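Endoglucanase (PDB 3X17) hydrolyses internal beta-1,4-glucosidic bonds of cellulose as a glycoside hydrolase family 9 endoglucanase with an N-terminal Ig-like domain. Local coordinates at residues L194-A197 / Y198-P202; M236-P239 / D240-Y244; G352-E355 / Y356-I360. All coordinates share one frame; numbering follows the deposited sequence.

Contact 1. Residues L194-A197 / Y198-P202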
loop_
_atom_site.group_PDB
_atom_site.type_symbol
_atom_site.label_atom_id
_atom_site.label_comp_id
_atom_site.label_asym_id
_atom_site.label_seq_id
_atom_site.Cartn_x
_atom_site.Cartn_y
_atom_site.Cartn_z
ATOM N N LEU A 194 1.980 -6.582 -4.944
ATOM C CA LEU A 194 0.970 -6.881 -5.966
ATOM C C LEU A 194 1.028 -8.359 -6.358
ATOM O O LEU A 194 -0.007 -9.011 -6.552
ATOM C CB LEU A 194 1.129 -5.977 -7.195
ATOM C CG LEU A 194 1.126 -4.459 -6.939
ATOM C CD1 LEU A 194 1.362 -3.714 -8.277
ATOM C CD2 LEU A 194 -0.175 -3.937 -6.269
ATOM N N LEU A 195 2.233 -8.906 -6.418
ATOM C CA LEU A 195 2.385 -10.291 -6.834
ATOM C C LEU A 195 1.692 -11.199 -5.824
ATOM O O LEU A 195 1.026 -12.170 -6.194
ATOM C CB LEU A 195 3.868 -10.681 -6.928
ATOM C CG LEU A 195 4.579 -10.375 -8.252
ATOM C CD1 LEU A 195 6.070 -10.633 -8.067
ATOM C CD2 LEU A 195 4.041 -11.228 -9.410
ATOM N N LYS A 196 1.849 -10.871 -4.546
ATOM C CA LYS A 196 1.301 -11.690 -3.465
ATOM C C LYS A 196 -0.211 -11.585 -3.440
ATOM O O LYS A 196 -0.893 -12.549 -3.111
ATOM C CB LYS A 196 1.877 -11.201 -2.128
ATOM C CG LYS A 196 1.835 -12.211 -1.026
ATOM C CD LYS A 196 2.556 -13.502 -1.415
ATOM C CE LYS A 196 1.976 -14.656 -0.594
ATOM N NZ LYS A 196 2.436 -15.968 -1.153
ATOM N N ALA A 197 -0.731 -10.375 -3.668
ATOM C CA ALA A 197 -2.160 -10.192 -3.856
ATOM C C ALA A 197 -2.679 -11.159 -4.925
ATOM O O ALA A 197 -3.746 -11.758 -4.763
ATOM C CB ALA A 197 -2.476 -8.758 -4.257
ATOM N N TYR A 198 -2.001 -11.195 -6.064
ATOM C CA TYR A 198 -2.462 -12.031 -7.138
ATOM C C TYR A 198 -2.350 -13.499 -6.769
ATOM O O TYR A 198 -3.279 -14.260 -6.971
ATOM C CB TYR A 198 -1.726 -11.777 -8.451
ATOM C CG TYR A 198 -2.089 -12.837 -9.487
ATOM C CD1 TYR A 198 -3.285 -12.745 -10.218
ATOM C CD2 TYR A 198 -1.341 -14.006 -9.599
ATOM C CE1 TYR A 198 -3.648 -13.732 -11.127
ATOM C CE2 TYR A 198 -1.734 -15.033 -10.459
ATOM C CZ TYR A 198 -2.883 -14.888 -11.208
ATOM O OH TYR A 198 -3.240 -15.882 -12.058
ATOM N N GLU A 199 -1.226 -13.880 -6.180
ATOM C CA GLU A 199 -0.975 -15.266 -5.801
ATOM C C GLU A 199 -2.031 -15.815 -4.834
ATOM O O GLU A 199 -2.464 -16.943 -4.961
ATOM C CB GLU A 199 0.408 -15.379 -5.146
ATOM C CG GLU A 199 0.880 -16.815 -4.946
ATOM C CD GLU A 199 2.356 -16.882 -4.651
ATOM O OE1 GLU A 199 2.845 -16.078 -3.818
ATOM O OE2 GLU A 199 3.035 -17.759 -5.230
ATOM N N LEU A 200 -2.385 -15.029 -3.829
ATOM C CA LEU A 200 -3.370 -15.441 -2.840
ATOM C C LEU A 200 -4.805 -15.277 -3.341
ATOM O O LEU A 200 -5.651 -16.083 -3.006
ATOM C CB LEU A 200 -3.170 -14.688 -1.505
ATOM C CG LEU A 200 -1.984 -15.212 -0.697
ATOM C CD1 LEU A 200 -1.704 -14.317 0.533
ATOM C CD2 LEU A 200 -2.212 -16.718 -0.307
ATOM N N TYR A 201 -5.052 -14.318 -4.224
ATOM C CA TYR A 201 -6.425 -14.054 -4.671
ATOM C C TYR A 201 -6.576 -13.986 -6.192
ATOM O O TYR A 201 -7.111 -13.016 -6.720
ATOM C CB TYR A 201 -6.935 -12.757 -4.031
ATOM C CG TYR A 201 -6.665 -12.673 -2.532
ATOM C CD1 TYR A 201 -7.303 -13.524 -1.645
ATOM C CD2 TYR A 201 -5.762 -11.754 -2.015
ATOM C CE1 TYR A 201 -7.046 -13.463 -0.282
ATOM C CE2 TYR A 201 -5.524 -11.658 -0.662
ATOM C CZ TYR A 201 -6.152 -12.520 0.201
ATOM O OH TYR A 201 -5.916 -12.423 1.549
ATOM N N PRO A 202 -6.130 -15.029 -6.902
ATOM C CA PRO A 202 -6.093 -15.014 -8.374
ATOM C C PRO A 202 -7.475 -14.818 -8.988
ATOM O O PRO A 202 -7.598 -14.297 -10.110
ATOM C CB PRO A 202 -5.532 -16.403 -8.742
ATOM C CG PRO A 202 -5.821 -17.287 -7.539
ATOM C CD PRO A 202 -5.746 -16.333 -6.327
#
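K196 and E199, one helical turn apart, form a salt bridge at the C-terminal end of helix 184-200. K196 NZ lies 2.7 Å from E199 OE1 and meets it from above the carboxylate plane, 47° out of it. The bend of the lysine chain at chi2 (56°) brings its amino group back over the next turn. The E199 chain is extended beyond CG, which carries OE1 to the lysine. Both charges have second partners: K196 NZ pairs with D386 and E199 OE1 with R287.

Apolar contact is slight. K196 CE rests 3.9 Å from L200 CD1, one turn further on. L200 CB sits over the centre of one face of the Y201 ring.

The backbone bonds are those of an alpha-helix running out. Y198 N, E199 N and L200 N donate to the carbonyl oxygens of L194, L195 and K196. The last bond, Y201 N to A197 O at 2.9 Å, is more bent, with an angle of 139° at the hydrogen. Y201 is the first residue past the helix, and its OH is hydrogen-bonded to H555.

Were K196 an alanine, D386 would probably lose this positive partner and E199 would be left to R287 alone among the charges named here. The alternation of D386, K196, E199 and R287 implies an ionic network that ties helix 184-200 to helices 381-390 and 272-288.

Contact 2. Residues M236-P239 / D240-Y244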
loop_
_atom_site.group_PDB
_atom_site.type_symbol
_atom_site.label_atom_id
_atom_site.label_comp_id
_atom_site.label_asym_id
_atom_site.label_seq_id
_atom_site.Cartn_x
_atom_site.Cartn_y
_atom_site.Cartn_z
ATOM N N MET A 236 17.687 -1.268 -14.353
ATOM C CA MET A 236 18.436 -0.725 -13.209
ATOM C C MET A 236 19.502 -1.701 -12.682
ATOM O O MET A 236 20.124 -1.470 -11.632
ATOM C CB MET A 236 17.485 -0.341 -12.079
ATOM C CG MET A 236 16.620 0.898 -12.357
ATOM S SD MET A 236 17.614 2.412 -12.608
ATOM C CE MET A 236 17.815 3.012 -10.898
ATOM N N GLN A 237 19.688 -2.801 -13.396
ATOM C CA GLN A 237 20.644 -3.795 -12.981
ATOM C C GLN A 237 21.927 -3.751 -13.807
ATOM O O GLN A 237 21.922 -3.802 -15.027
ATOM C CB GLN A 237 20.052 -5.220 -12.961
ATOM C CG GLN A 237 20.927 -6.218 -12.169
ATOM C CD GLN A 237 20.431 -7.675 -12.250
ATOM O OE1 GLN A 237 19.802 -8.078 -13.240
ATOM N NE2 GLN A 237 20.732 -8.473 -11.211
ATOM N N ARG A 238 23.029 -3.839 -13.093
ATOM C CA ARG A 238 24.350 -3.731 -13.662
ATOM C C ARG A 238 24.792 -5.169 -13.944
ATOM O O ARG A 238 24.324 -6.093 -13.269
ATOM C CB ARG A 238 25.195 -3.095 -12.567
ATOM C CG ARG A 238 26.488 -2.540 -12.958
ATOM C CD ARG A 238 27.412 -2.788 -11.793
ATOM N NE ARG A 238 27.505 -1.625 -10.961
ATOM C CZ ARG A 238 28.205 -1.564 -9.834
ATOM N NH1 ARG A 238 28.705 -2.664 -9.269
ATOM N NH2 ARG A 238 28.350 -0.394 -9.255
ATOM N N PRO A 239 25.679 -5.382 -14.937
ATOM C CA PRO A 239 25.886 -6.763 -15.352
ATOM C C PRO A 239 26.457 -7.664 -14.262
ATOM O O PRO A 239 26.349 -8.889 -14.359
ATOM C CB PRO A 239 26.892 -6.634 -16.511
ATOM C CG PRO A 239 26.599 -5.290 -17.086
ATOM C CD PRO A 239 26.309 -4.429 -15.875
ATOM N N ASP A 240 27.053 -7.089 -13.222
ATOM C CA ASP A 240 27.532 -7.944 -12.146
ATOM C C ASP A 240 26.370 -8.356 -11.217
ATOM O O ASP A 240 26.542 -9.214 -10.357
ATOM C CB ASP A 240 28.727 -7.322 -11.391
ATOM C CG ASP A 240 28.375 -6.005 -10.698
ATOM O OD1 ASP A 240 27.281 -5.463 -10.941
ATOM O OD2 ASP A 240 29.242 -5.469 -9.983
ATOM N N GLY A 241 25.177 -7.788 -11.450
ATOM C CA GLY A 241 23.983 -8.166 -10.670
ATOM C C GLY A 241 23.579 -7.135 -9.656
ATOM O O GLY A 241 22.447 -7.154 -9.166
ATOM N N ALA A 242 24.435 -6.142 -9.420
ATOM C CA ALA A 242 24.070 -5.055 -8.513
ATOM C C ALA A 242 22.971 -4.156 -9.115
ATOM O O ALA A 242 22.850 -4.057 -10.320
ATOM C CB ALA A 242 25.315 -4.218 -8.137
ATOM N N VAL A 243 22.174 -3.516 -8.265
ATOM C CA VAL A 243 21.015 -2.747 -8.722
ATOM C C VAL A 243 21.098 -1.299 -8.240
ATOM O O VAL A 243 21.387 -1.050 -7.065
ATOM C CB VAL A 243 19.665 -3.392 -8.273
ATOM C CG1 VAL A 243 18.455 -2.548 -8.731
ATOM C CG2 VAL A 243 19.548 -4.792 -8.841
ATOM N N TYR A 244 21.013 -0.355 -9.184
ATOM C CA TYR A 244 21.068 1.076 -8.862
ATOM C C TYR A 244 19.893 1.470 -7.993
ATOM O O TYR A 244 18.836 0.828 -8.017
ATOM C CB TYR A 244 21.098 1.943 -10.144
ATOM C CG TYR A 244 22.341 1.722 -10.983
ATOM C CD1 TYR A 244 23.596 2.111 -10.514
ATOM C CD2 TYR A 244 22.272 1.061 -12.210
ATOM C CE1 TYR A 244 24.747 1.885 -11.261
ATOM C CE2 TYR A 244 23.413 0.825 -12.972
ATOM C CZ TYR A 244 24.650 1.228 -12.486
ATOM O OH TYR A 244 25.799 0.978 -13.217
#
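The R238 guanidinium has A242 CB over one face, 3.9 Å from NH1. At its edge, near its plane, lie the D240 carboxylate and Y244 OH. NH1 donates to the syn lone pair of D240 OD2 at 2.9 Å, a salt bridge between planes turned 37° apart. The Y244 ring stands steeply to the guanidinium, with planes 75° apart. Its OH approaches R238 CG at 3.6 Å, but its hydrogen bond is to D159. The Q237 amide has G241 O in its plane: NE2 donates to it at 3.0 Å. Q237 CG is anti to the backbone N (chi1 -165°) and the chain runs straight, carrying the amide alongside the returning chain at G241. NE2 also donates to A303 O.

The backbone forms a short hairpin. Its type I turn from R238 to G241 is followed by a G1-type bulge at G241, whose positive phi suits glycine. G241 N donates to R238 O. R238 N donates to A242 O, nearly straight, and Y244 N to M236 O, both at 2.8 Å. Q237 and V243 form a single bridge, a non-hydrogen-bonded antiparallel pair. M236 CE packs 3.5 Å from Y244 CB.

The hairpin leads from helix 221-235 into strand 243-249. Helix 294-312 borders it through F310 and A307, and helix 272-288 packs W282 against Q237 and V243. Strand 265-271 lies beside R238, A242 and Y244 through I270.

Contact 3. Residues G352-E355 / Y356-I360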
loop_
_atom_site.group_PDB
_atom_site.type_symbol
_atom_site.label_atom_id
_atom_site.label_comp_id
_atom_site.label_asym_id
_atom_site.label_seq_id
_atom_site.Cartn_x
_atom_site.Cartn_y
_atom_site.Cartn_z
ATOM N N GLY A 352 14.795 -24.335 -5.135
ATOM C CA GLY A 352 14.964 -25.470 -4.263
ATOM C C GLY A 352 16.404 -25.670 -3.842
ATOM O O GLY A 352 16.692 -26.566 -3.077
ATOM N N ARG A 353 17.295 -24.775 -4.264
ATOM C CA ARG A 353 18.726 -24.964 -4.050
ATOM C C ARG A 353 19.213 -24.704 -2.619
ATOM O O ARG A 353 18.828 -23.705 -1.952
ATOM C CB ARG A 353 19.522 -24.130 -5.027
ATOM C CG ARG A 353 20.033 -24.922 -6.195
ATOM C CD ARG A 353 20.920 -24.053 -7.053
ATOM N NE ARG A 353 20.241 -23.847 -8.309
ATOM C CZ ARG A 353 19.847 -22.684 -8.790
ATOM N NH1 ARG A 353 20.248 -21.548 -8.246
ATOM N NH2 ARG A 353 19.153 -22.681 -9.911
ATOM N N ALA A 354 20.078 -25.612 -2.166
ATOM C CA ALA A 354 20.703 -25.521 -0.858
ATOM C C ALA A 354 21.398 -24.181 -0.595
ATOM O O ALA A 354 21.367 -23.664 0.544
ATOM C CB ALA A 354 21.689 -26.690 -0.651
ATOM N N GLU A 355 22.038 -23.621 -1.624
ATOM C CA GLU A 355 22.803 -22.392 -1.401
ATOM C C GLU A 355 21.946 -21.301 -0.768
ATOM O O GLU A 355 22.425 -20.578 0.105
ATOM C CB GLU A 355 23.482 -21.888 -2.678
ATOM C CG GLU A 355 22.530 -21.396 -3.791
ATOM C CD GLU A 355 23.287 -20.934 -5.029
ATOM O OE1 GLU A 355 24.300 -20.226 -4.878
ATOM O OE2 GLU A 355 22.898 -21.301 -6.153
ATOM N N TYR A 356 20.679 -21.205 -1.189
ATOM C CA TYR A 356 19.753 -20.215 -0.647
ATOM C C TYR A 356 19.259 -20.578 0.763
ATOM O O TYR A 356 19.234 -19.730 1.655
ATOM C CB TYR A 356 18.575 -19.962 -1.612
ATOM C CG TYR A 356 19.028 -19.654 -3.020
ATOM C CD1 TYR A 356 19.894 -18.592 -3.268
ATOM C CD2 TYR A 356 18.757 -20.524 -4.059
ATOM C CE1 TYR A 356 20.365 -18.334 -4.531
ATOM C CE2 TYR A 356 19.260 -20.288 -5.339
ATOM C CZ TYR A 356 20.056 -19.197 -5.558
ATOM O OH TYR A 356 20.547 -18.944 -6.808
ATOM N N HIS A 357 18.912 -21.846 0.984
ATOM C CA HIS A 357 18.468 -22.272 2.329
ATOM C C HIS A 357 19.590 -22.206 3.378
ATOM O O HIS A 357 19.344 -21.859 4.531
ATOM C CB HIS A 357 17.802 -23.654 2.316
ATOM C CG HIS A 357 17.145 -24.003 3.613
ATOM N ND1 HIS A 357 15.807 -23.768 3.851
ATOM C CD2 HIS A 357 17.671 -24.405 4.795
ATOM C CE1 HIS A 357 15.531 -24.034 5.114
ATOM N NE2 HIS A 357 16.643 -24.430 5.707
ATOM N N ASP A 358 20.821 -22.488 2.955
ATOM C CA ASP A 358 21.998 -22.295 3.807
ATOM C C ASP A 358 22.037 -20.888 4.387
ATOM O O ASP A 358 22.293 -20.704 5.587
ATOM C CB ASP A 358 23.307 -22.575 3.043
ATOM C CG ASP A 358 23.546 -24.072 2.791
ATOM O OD1 ASP A 358 22.835 -24.909 3.373
ATOM O OD2 ASP A 358 24.404 -24.418 1.945
ATOM N N TYR A 359 21.788 -19.882 3.546
ATOM C CA TYR A 359 21.830 -18.516 4.044
ATOM C C TYR A 359 20.777 -18.355 5.127
ATOM O O TYR A 359 21.044 -17.815 6.207
ATOM C CB TYR A 359 21.626 -17.487 2.923
ATOM C CG TYR A 359 21.738 -16.047 3.402
ATOM C CD1 TYR A 359 20.635 -15.384 3.889
ATOM C CD2 TYR A 359 22.965 -15.380 3.416
ATOM C CE1 TYR A 359 20.701 -14.100 4.337
ATOM C CE2 TYR A 359 23.052 -14.092 3.908
ATOM C CZ TYR A 359 21.898 -13.453 4.336
ATOM O OH TYR A 359 21.925 -12.163 4.801
ATOM N N ILE A 360 19.589 -18.892 4.866
ATOM C CA ILE A 360 18.493 -18.791 5.829
ATOM C C ILE A 360 18.867 -19.457 7.167
ATOM O O ILE A 360 18.729 -18.842 8.222
ATOM C CB ILE A 360 17.189 -19.362 5.280
ATOM C CG1 ILE A 360 16.802 -18.651 3.966
ATOM C CG2 ILE A 360 16.082 -19.212 6.307
ATOM C CD1 ILE A 360 15.703 -19.392 3.145
#
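E355 lies over one face of the Y356 ring and R353 meets its edge, at the start of helix 354-366. E355 CG sits over the centre of the face, 3.6 Å from the centroid, a CH-pi contact. Its chi1 of 67° sets CG between the backbone N and the carbonyl carbon, and the extended chain then runs along the ring. The carboxylate stacks over the hydroxyl end of the ring, near CZ and OH, with its plane 22° from the ring. At the edge, R353 NH1 is 3.0 Å from Y356 OH, but the angle is too poor for a hydrogen bond.

NH1 is satisfied in part by E355 OE2, in a weak salt bridge of 3.4 Å. The stronger ionic partner of R353 is E305, which takes NH2. R353 N donates to T351 OG1.

In the backbone, R353 O accepts two weak bonds, from Y356 N at 3.2 Å and from H357 N at 3.5 Å. A firmer one follows, D358 N to A354 O at 2.7 Å.

W308 meets Y356 edge-to-face. The arrangement is that of a helix N-terminus, with R353 at the N-cap just after G352, the first residue past helix 337-351, in the helical (alpha/alpha)6 barrel domain.

The three contacts follow one another along the chain, all within the family 9 catalytic region. Contact 1 closes a helix, contact 2 turns the chain from a helix into a strand, and contact 3 opens a helix. Contacts 2 and 3 are the nearest pair, with centres about 22 Å apart, and lie on the same side of the chain's centre. Both reach helix 294-312, contact 2 through A303, Q306 and F310, and contact 3 through E305 and W308. Helix 272-288 borders contacts 1 and 2. The metals are not direct partners: one calcium ion is about 10 Å from the side chain of Y198, another about 10 Å from that of Y359, and the zinc ion about 13 Å from that of M236.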